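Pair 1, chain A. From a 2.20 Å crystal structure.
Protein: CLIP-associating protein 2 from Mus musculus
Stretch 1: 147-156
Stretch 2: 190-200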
# COMPACT_ATOMS: atom_id res chain seq x y z
N ILE A 147 0.97 -7.47 -0.18
CA ILE A 147 2.23 -6.76 0.12
C ILE A 147 3.32 -7.14 -0.88
O ILE A 147 3.97 -6.26 -1.44
CB ILE A 147 2.74 -7.05 1.55
CG1 ILE A 147 1.81 -6.41 2.59
CG2 ILE A 147 4.17 -6.53 1.74
CD1 ILE A 147 1.84 -7.12 3.93
N LEU A 148 3.49 -8.44 -1.10
CA LEU A 148 4.53 -8.95 -2.00
C LEU A 148 4.32 -8.54 -3.46
O LEU A 148 5.26 -8.10 -4.13
CB LEU A 148 4.67 -10.47 -1.87
CG LEU A 148 5.15 -11.02 -0.52
CD1 LEU A 148 4.84 -12.52 -0.40
CD2 LEU A 148 6.65 -10.74 -0.26
N LYS A 149 3.09 -8.69 -3.96
CA LYS A 149 2.79 -8.27 -5.33
C LYS A 149 3.10 -6.79 -5.54
O LYS A 149 3.62 -6.40 -6.58
CB LYS A 149 1.33 -8.56 -5.68
CG LYS A 149 1.06 -10.01 -6.06
CD LYS A 149 -0.40 -10.18 -6.46
CE LYS A 149 -0.66 -11.53 -7.12
NZ LYS A 149 -2.13 -11.77 -7.21
N TYR A 150 2.79 -5.97 -4.54
CA TYR A 150 3.04 -4.54 -4.61
C TYR A 150 4.55 -4.25 -4.63
O TYR A 150 5.02 -3.47 -5.47
CB TYR A 150 2.34 -3.80 -3.47
CG TYR A 150 2.27 -2.30 -3.64
CD1 TYR A 150 3.38 -1.49 -3.38
CD2 TYR A 150 1.09 -1.68 -4.06
CE1 TYR A 150 3.32 -0.11 -3.53
CE2 TYR A 150 1.02 -0.30 -4.20
CZ TYR A 150 2.14 0.48 -3.94
OH TYR A 150 2.07 1.84 -4.08
N ILE A 151 5.30 -4.88 -3.72
CA ILE A 151 6.77 -4.79 -3.73
C ILE A 151 7.29 -5.09 -5.12
O ILE A 151 8.00 -4.29 -5.71
CB ILE A 151 7.48 -5.81 -2.78
CG1 ILE A 151 6.79 -5.93 -1.41
CG2 ILE A 151 8.98 -5.50 -2.67
CD1 ILE A 151 7.05 -4.82 -0.46
N GLU A 152 6.91 -6.26 -5.64
CA GLU A 152 7.37 -6.71 -6.95
C GLU A 152 7.13 -5.66 -8.03
O GLU A 152 8.03 -5.37 -8.82
CB GLU A 152 6.73 -8.04 -7.34
CG GLU A 152 7.62 -8.86 -8.27
CD GLU A 152 6.88 -9.53 -9.41
OE1 GLU A 152 5.71 -9.95 -9.22
OE2 GLU A 152 7.48 -9.65 -10.50
N THR A 153 5.92 -5.10 -8.07
CA THR A 153 5.58 -4.09 -9.08
C THR A 153 6.36 -2.79 -8.87
O THR A 153 6.80 -2.16 -9.83
CB THR A 153 4.06 -3.82 -9.10
OG1 THR A 153 3.35 -5.06 -9.13
CG2 THR A 153 3.67 -3.00 -10.32
N LEU A 154 6.56 -2.41 -7.60
CA LEU A 154 7.34 -1.22 -7.27
C LEU A 154 8.80 -1.39 -7.68
O LEU A 154 9.44 -0.43 -8.12
CB LEU A 154 7.25 -0.89 -5.77
CG LEU A 154 7.85 0.44 -5.32
CD1 LEU A 154 7.04 1.63 -5.83
CD2 LEU A 154 7.97 0.50 -3.80
N ALA A 155 9.31 -2.61 -7.55
CA ALA A 155 10.69 -2.94 -7.91
C ALA A 155 10.96 -2.77 -9.40
O ALA A 155 12.08 -2.46 -9.80
CB ALA A 155 11.03 -4.35 -7.46
N LYS A 156 9.92 -2.97 -10.22
CA LYS A 156 10.02 -2.81 -11.67
C LYS A 156 10.11 -1.35 -12.11
O LYS A 156 10.48 -1.06 -13.25
CB LYS A 156 8.83 -3.49 -12.38
CG LYS A 156 8.57 -4.95 -12.00
CD LYS A 156 9.76 -5.85 -12.32
CE LYS A 156 9.56 -7.25 -11.75
NZ LYS A 156 8.52 -8.02 -12.49
N LYS A 190 5.04 -18.11 -4.80
CA LYS A 190 5.36 -17.46 -6.07
C LYS A 190 5.59 -15.95 -5.91
O LYS A 190 6.43 -15.37 -6.61
CB LYS A 190 4.29 -17.74 -7.13
CG LYS A 190 4.12 -19.22 -7.50
CD LYS A 190 5.40 -19.81 -8.12
CE LYS A 190 5.37 -21.34 -8.09
NZ LYS A 190 6.68 -21.93 -8.50
N ALA A 191 4.85 -15.33 -4.99
CA ALA A 191 4.96 -13.89 -4.76
C ALA A 191 6.29 -13.54 -4.08
O ALA A 191 6.92 -12.55 -4.45
CB ALA A 191 3.79 -13.39 -3.93
N ALA A 192 6.71 -14.35 -3.12
CA ALA A 192 7.97 -14.15 -2.41
C ALA A 192 9.17 -14.31 -3.34
O ALA A 192 10.09 -13.47 -3.33
CB ALA A 192 8.08 -15.09 -1.23
N GLN A 193 9.16 -15.36 -4.16
CA GLN A 193 10.20 -15.61 -5.14
C GLN A 193 10.37 -14.44 -6.09
O GLN A 193 11.47 -13.92 -6.27
CB GLN A 193 9.91 -16.89 -5.94
CG GLN A 193 10.41 -18.15 -5.27
CD GLN A 193 9.71 -19.39 -5.76
OE1 GLN A 193 9.55 -19.60 -6.97
NE2 GLN A 193 9.28 -20.24 -4.83
N SER A 194 9.25 -14.01 -6.69
CA SER A 194 9.25 -12.87 -7.60
C SER A 194 9.81 -11.62 -6.92
O SER A 194 10.56 -10.87 -7.55
CB SER A 194 7.84 -12.62 -8.14
OG SER A 194 6.91 -12.38 -7.10
N VAL A 195 9.48 -11.42 -5.64
CA VAL A 195 10.02 -10.29 -4.88
C VAL A 195 11.55 -10.39 -4.75
O VAL A 195 12.26 -9.44 -5.05
CB VAL A 195 9.35 -10.13 -3.49
CG1 VAL A 195 10.16 -9.23 -2.57
CG2 VAL A 195 7.95 -9.56 -3.66
N LEU A 196 12.03 -11.56 -4.32
CA LEU A 196 13.47 -11.80 -4.18
C LEU A 196 14.19 -11.68 -5.52
O LEU A 196 15.26 -11.08 -5.60
CB LEU A 196 13.75 -13.16 -3.54
CG LEU A 196 13.29 -13.35 -2.09
CD1 LEU A 196 13.55 -14.77 -1.63
CD2 LEU A 196 13.96 -12.36 -1.14
N ILE A 197 13.58 -12.23 -6.57
CA ILE A 197 14.11 -12.14 -7.93
C ILE A 197 14.22 -10.67 -8.37
O ILE A 197 15.29 -10.24 -8.81
CB ILE A 197 13.23 -12.94 -8.95
CG1 ILE A 197 13.41 -14.46 -8.75
CG2 ILE A 197 13.53 -12.53 -10.40
CD1 ILE A 197 14.77 -15.02 -9.14
N SER A 198 13.13 -9.93 -8.23
CA SER A 198 13.08 -8.53 -8.67
C SER A 198 14.08 -7.64 -7.93
O SER A 198 14.74 -6.81 -8.55
CB SER A 198 11.66 -7.96 -8.57
OG SER A 198 11.11 -8.18 -7.29
N LEU A 199 14.20 -7.82 -6.62
CA LEU A 199 15.16 -7.05 -5.82
C LEU A 199 16.60 -7.39 -6.19
O LEU A 199 17.47 -6.51 -6.21
CB LEU A 199 14.92 -7.23 -4.32
CG LEU A 199 13.60 -6.74 -3.72
CD1 LEU A 199 13.58 -7.00 -2.22
CD2 LEU A 199 13.33 -5.27 -4.02
N PHE A 200 16.86 -8.66 -6.49
CA PHE A 200 18.18 -9.11 -6.94
C PHE A 200 18.53 -8.46 -8.28
O PHE A 200 19.62 -7.91 -8.43
CB PHE A 200 18.23 -10.64 -7.04
CG PHE A 200 19.57 -11.18 -7.49
CD1 PHE A 200 20.62 -11.31 -6.58
CD2 PHE A 200 19.78 -11.57 -8.80
CE1 PHE A 200 21.86 -11.81 -6.98
CE2 PHE A 200 21.02 -12.07 -9.22
CZ PHE A 200 22.06 -12.19 -8.30

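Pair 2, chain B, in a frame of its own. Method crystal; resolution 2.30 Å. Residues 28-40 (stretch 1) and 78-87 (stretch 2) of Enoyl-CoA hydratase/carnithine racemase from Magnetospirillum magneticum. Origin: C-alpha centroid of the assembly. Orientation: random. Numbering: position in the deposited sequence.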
# COMPACT_ATOMS: atom_id res chain seq x y z
N ILE B 28 -12.09 33.74 -10.21
CA ILE B 28 -11.97 34.96 -10.99
C ILE B 28 -11.10 35.95 -10.20
O ILE B 28 -10.80 35.77 -9.00
CB ILE B 28 -13.37 35.55 -11.29
CG1 ILE B 28 -14.16 35.79 -10.01
CG2 ILE B 28 -14.18 34.61 -12.18
CD1 ILE B 28 -15.51 36.48 -10.22
N GLY B 29 -10.73 37.04 -10.84
CA GLY B 29 -9.83 38.03 -10.26
C GLY B 29 -10.25 38.53 -8.89
O GLY B 29 -9.39 38.74 -8.02
N GLU B 30 -11.55 38.80 -8.71
CA GLU B 30 -12.01 39.34 -7.42
C GLU B 30 -11.79 38.36 -6.29
O GLU B 30 -11.57 38.79 -5.17
CB GLU B 30 -13.47 39.82 -7.36
CG GLU B 30 -14.49 38.82 -7.89
CD GLU B 30 -15.91 39.38 -7.98
OE1 GLU B 30 -16.44 39.68 -6.89
OE2 GLU B 30 -16.49 39.54 -9.13
N MSE B 31 -11.81 37.05 -6.60
CA MSE B 31 -11.62 36.03 -5.57
C MSE B 31 -10.17 35.94 -5.21
O MSE B 31 -9.83 36.03 -4.04
CB MSE B 31 -12.14 34.70 -6.01
CG MSE B 31 -13.62 34.81 -6.17
SE MSE B 31 -14.39 33.14 -6.90
CE MSE B 31 -14.16 31.99 -5.31
N TYR B 32 -9.30 35.92 -6.20
CA TYR B 32 -7.88 35.99 -5.94
C TYR B 32 -7.52 37.16 -5.07
O TYR B 32 -6.69 37.05 -4.19
CB TYR B 32 -7.06 36.10 -7.24
CG TYR B 32 -6.99 34.82 -8.01
CD1 TYR B 32 -6.38 33.69 -7.46
CD2 TYR B 32 -7.53 34.71 -9.27
CE1 TYR B 32 -6.32 32.50 -8.16
CE2 TYR B 32 -7.46 33.54 -9.99
CZ TYR B 32 -6.86 32.44 -9.43
OH TYR B 32 -6.84 31.25 -10.13
N ALA B 33 -8.12 38.31 -5.33
CA ALA B 33 -7.77 39.52 -4.60
C ALA B 33 -8.25 39.39 -3.16
O ALA B 33 -7.54 39.71 -2.24
CB ALA B 33 -8.37 40.76 -5.27
N ALA B 34 -9.49 38.97 -2.98
CA ALA B 34 -10.02 38.79 -1.65
C ALA B 34 -9.22 37.74 -0.87
O ALA B 34 -9.00 37.92 0.31
CB ALA B 34 -11.48 38.38 -1.71
N LEU B 35 -8.78 36.69 -1.54
CA LEU B 35 -7.99 35.65 -0.88
C LEU B 35 -6.63 36.16 -0.48
O LEU B 35 -6.19 35.91 0.62
CB LEU B 35 -7.79 34.44 -1.80
CG LEU B 35 -9.06 33.66 -2.08
CD1 LEU B 35 -8.87 32.71 -3.26
CD2 LEU B 35 -9.48 32.89 -0.87
N ALA B 36 -5.97 36.89 -1.36
CA ALA B 36 -4.68 37.47 -1.02
C ALA B 36 -4.83 38.42 0.15
O ALA B 36 -3.99 38.48 1.04
CB ALA B 36 -4.10 38.19 -2.22
N GLU B 37 -5.90 39.19 0.14
CA GLU B 37 -6.13 40.14 1.22
C GLU B 37 -6.29 39.41 2.53
O GLU B 37 -5.70 39.79 3.53
CB GLU B 37 -7.37 40.97 0.93
CG GLU B 37 -7.50 42.28 1.70
CD GLU B 37 -8.74 43.07 1.26
OE1 GLU B 37 -9.88 42.57 1.47
OE2 GLU B 37 -8.60 44.17 0.66
N ALA B 38 -7.10 38.36 2.52
CA ALA B 38 -7.29 37.56 3.73
C ALA B 38 -5.98 36.98 4.31
O ALA B 38 -5.81 36.95 5.52
CB ALA B 38 -8.27 36.45 3.46
N PHE B 39 -5.07 36.54 3.46
CA PHE B 39 -3.77 36.10 3.94
C PHE B 39 -2.95 37.21 4.50
O PHE B 39 -2.32 37.04 5.51
CB PHE B 39 -3.00 35.34 2.86
CG PHE B 39 -3.36 33.90 2.83
CD1 PHE B 39 -4.57 33.49 2.24
CD2 PHE B 39 -2.61 32.98 3.49
CE1 PHE B 39 -4.98 32.17 2.27
CE2 PHE B 39 -2.99 31.64 3.51
CZ PHE B 39 -4.19 31.25 2.91
N ALA B 40 -2.96 38.37 3.86
CA ALA B 40 -2.19 39.52 4.37
C ALA B 40 -2.73 39.95 5.73
O ALA B 40 -1.99 40.17 6.68
CB ALA B 40 -2.25 40.67 3.38
N SER B 78 0.24 39.14 -12.13
CA SER B 78 -1.20 39.11 -11.96
C SER B 78 -1.67 38.89 -10.51
O SER B 78 -0.93 38.59 -9.59
CB SER B 78 -1.79 37.99 -12.80
OG SER B 78 -1.44 36.71 -12.27
N VAL B 79 -2.95 39.09 -10.33
CA VAL B 79 -3.56 38.91 -9.05
C VAL B 79 -3.49 37.41 -8.65
O VAL B 79 -3.35 37.09 -7.47
CB VAL B 79 -5.00 39.51 -9.07
CG1 VAL B 79 -5.98 38.65 -9.86
CG2 VAL B 79 -5.51 39.74 -7.67
N ALA B 80 -3.56 36.50 -9.61
CA ALA B 80 -3.41 35.09 -9.29
C ALA B 80 -2.01 34.83 -8.76
O ALA B 80 -1.86 34.12 -7.80
CB ALA B 80 -3.69 34.23 -10.51
N ASP B 81 -1.01 35.40 -9.40
CA ASP B 81 0.35 35.31 -8.95
C ASP B 81 0.49 35.87 -7.52
O ASP B 81 1.12 35.26 -6.67
CB ASP B 81 1.23 36.09 -9.93
CG ASP B 81 2.75 35.96 -9.65
OD1 ASP B 81 3.24 34.94 -9.16
OD2 ASP B 81 3.49 36.91 -10.03
N ARG B 82 -0.17 36.98 -7.23
CA ARG B 82 -0.11 37.56 -5.88
C ARG B 82 -0.65 36.54 -4.86
O ARG B 82 -0.07 36.33 -3.80
CB ARG B 82 -0.91 38.86 -5.79
CG ARG B 82 -0.23 39.98 -4.97
CD ARG B 82 -0.91 41.44 -4.98
NE ARG B 82 -1.66 41.79 -6.23
CZ ARG B 82 -1.13 42.16 -7.41
NH1 ARG B 82 0.20 42.26 -7.56
NH2 ARG B 82 -1.92 42.44 -8.46
N PHE B 83 -1.78 35.94 -5.14
CA PHE B 83 -2.36 34.99 -4.22
C PHE B 83 -1.43 33.82 -3.93
O PHE B 83 -1.24 33.42 -2.80
CB PHE B 83 -3.67 34.45 -4.79
CG PHE B 83 -4.20 33.30 -4.05
CD1 PHE B 83 -4.43 33.40 -2.69
CD2 PHE B 83 -4.47 32.12 -4.68
CE1 PHE B 83 -4.93 32.34 -1.97
CE2 PHE B 83 -4.97 31.04 -3.97
CZ PHE B 83 -5.20 31.15 -2.61
N ILE B 84 -0.91 33.25 -4.99
CA ILE B 84 -0.04 32.10 -4.91
C ILE B 84 1.17 32.46 -4.07
O ILE B 84 1.53 31.72 -3.16
CB ILE B 84 0.40 31.66 -6.31
CG1 ILE B 84 -0.79 31.08 -7.11
CG2 ILE B 84 1.48 30.59 -6.20
CD1 ILE B 84 -0.64 31.14 -8.64
N ARG B 85 1.77 33.61 -4.33
CA ARG B 85 2.92 34.04 -3.52
C ARG B 85 2.54 34.25 -2.08
O ARG B 85 3.29 33.88 -1.18
CB ARG B 85 3.59 35.27 -4.10
CG ARG B 85 4.29 34.95 -5.40
CD ARG B 85 4.89 36.17 -6.08
NE ARG B 85 5.47 35.79 -7.37
CZ ARG B 85 6.74 35.46 -7.58
NH1 ARG B 85 7.61 35.52 -6.59
NH2 ARG B 85 7.13 35.05 -8.79
N ALA B 86 1.35 34.79 -1.83
CA ALA B 86 0.90 34.97 -0.47
C ALA B 86 0.84 33.66 0.30
O ALA B 86 1.21 33.62 1.47
CB ALA B 86 -0.48 35.64 -0.43
N VAL B 87 0.36 32.60 -0.33
CA VAL B 87 0.27 31.31 0.36
C VAL B 87 1.62 30.64 0.44
O VAL B 87 1.99 30.12 1.48
CB VAL B 87 -0.71 30.37 -0.34
CG1 VAL B 87 -0.74 29.05 0.39
CG2 VAL B 87 -2.09 30.99 -0.34

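Both pairs consist of two helices packed side by side and running in roughly the same direction. In pair 1 the axes approach to 8.7 Å at 24°, in pair 2 to 8.4 Å at 29°, and the central backbone atoms superpose with an RMSD of 0.3 Å. No hydrogen bond crosses either interface, so each rests on how its side chains fill the shared gap.

The centre of the contact is the match of V195(A) with F83(B). The backbones are close here: CA of V195(A) lies 4.9 Å from CA of E152(A), and CA of F83(B) lies 4.7 Å from CA of A36(B). The branched valine is compact enough to press against the opposing helix, its CG2 3.1 Å from O of L148(A) and 3.9 Å from CB of I151(A). Phenylalanine instead reaches into a hole formed by Y32(B), L35(B), A36(B) and F39(B). One face of its ring receives CD1 of L35(B).

I151(A) and L35(B), both buried, keep this place aliphatic. At the neighbouring match, E152(A) and A36(B), the sideways CB can carry very different groups. At A36(B) the side chain is only a methyl, and CD1 of F83(B) lies 4.0 Å from N of A36(B). Glutamate, partly exposed, can keep its charged end in solvent's reach; its OE1 comes within 3.4 Å of OG of S194(A) and its OE2 forms a salt bridge with NZ of K156(A) at 2.8 Å.

Toward the N-terminal end of the two stretches, L148(A) matches Y32(B), and both point toward the partner. CB of L148(A) meets CB of A191(A) at 3.7 Å, while CB of Y32(B) meets CG1 of V79(B), the counterpart of that alanine, at 3.8 Å. A192(A) and A80(B) are alanine in both pairs. In pair 2 the small methyl suits a flat neighbour: CB of A80(B) sits over the face of the Y32(B) ring, 3.8 Å from its CZ.

At the far end the matched A155(A) and F39(B) differ greatly in bulk. CB of A155(A) packs 3.8 Å from CB of S198(A) and 4.2 Å from CD2 of L199(A), the longer leucine reaching in toward the small alanine. In pair 2 the larger residue is on the first helix: F39(B) offers a ring face to the shorter V87(B), whose CG2 lies 3.9 Å from CZ of F39(B). S198(A) and A86(B) are similarly small, and the serine hydroxyl can be satisfied by carbonyls of its own helix.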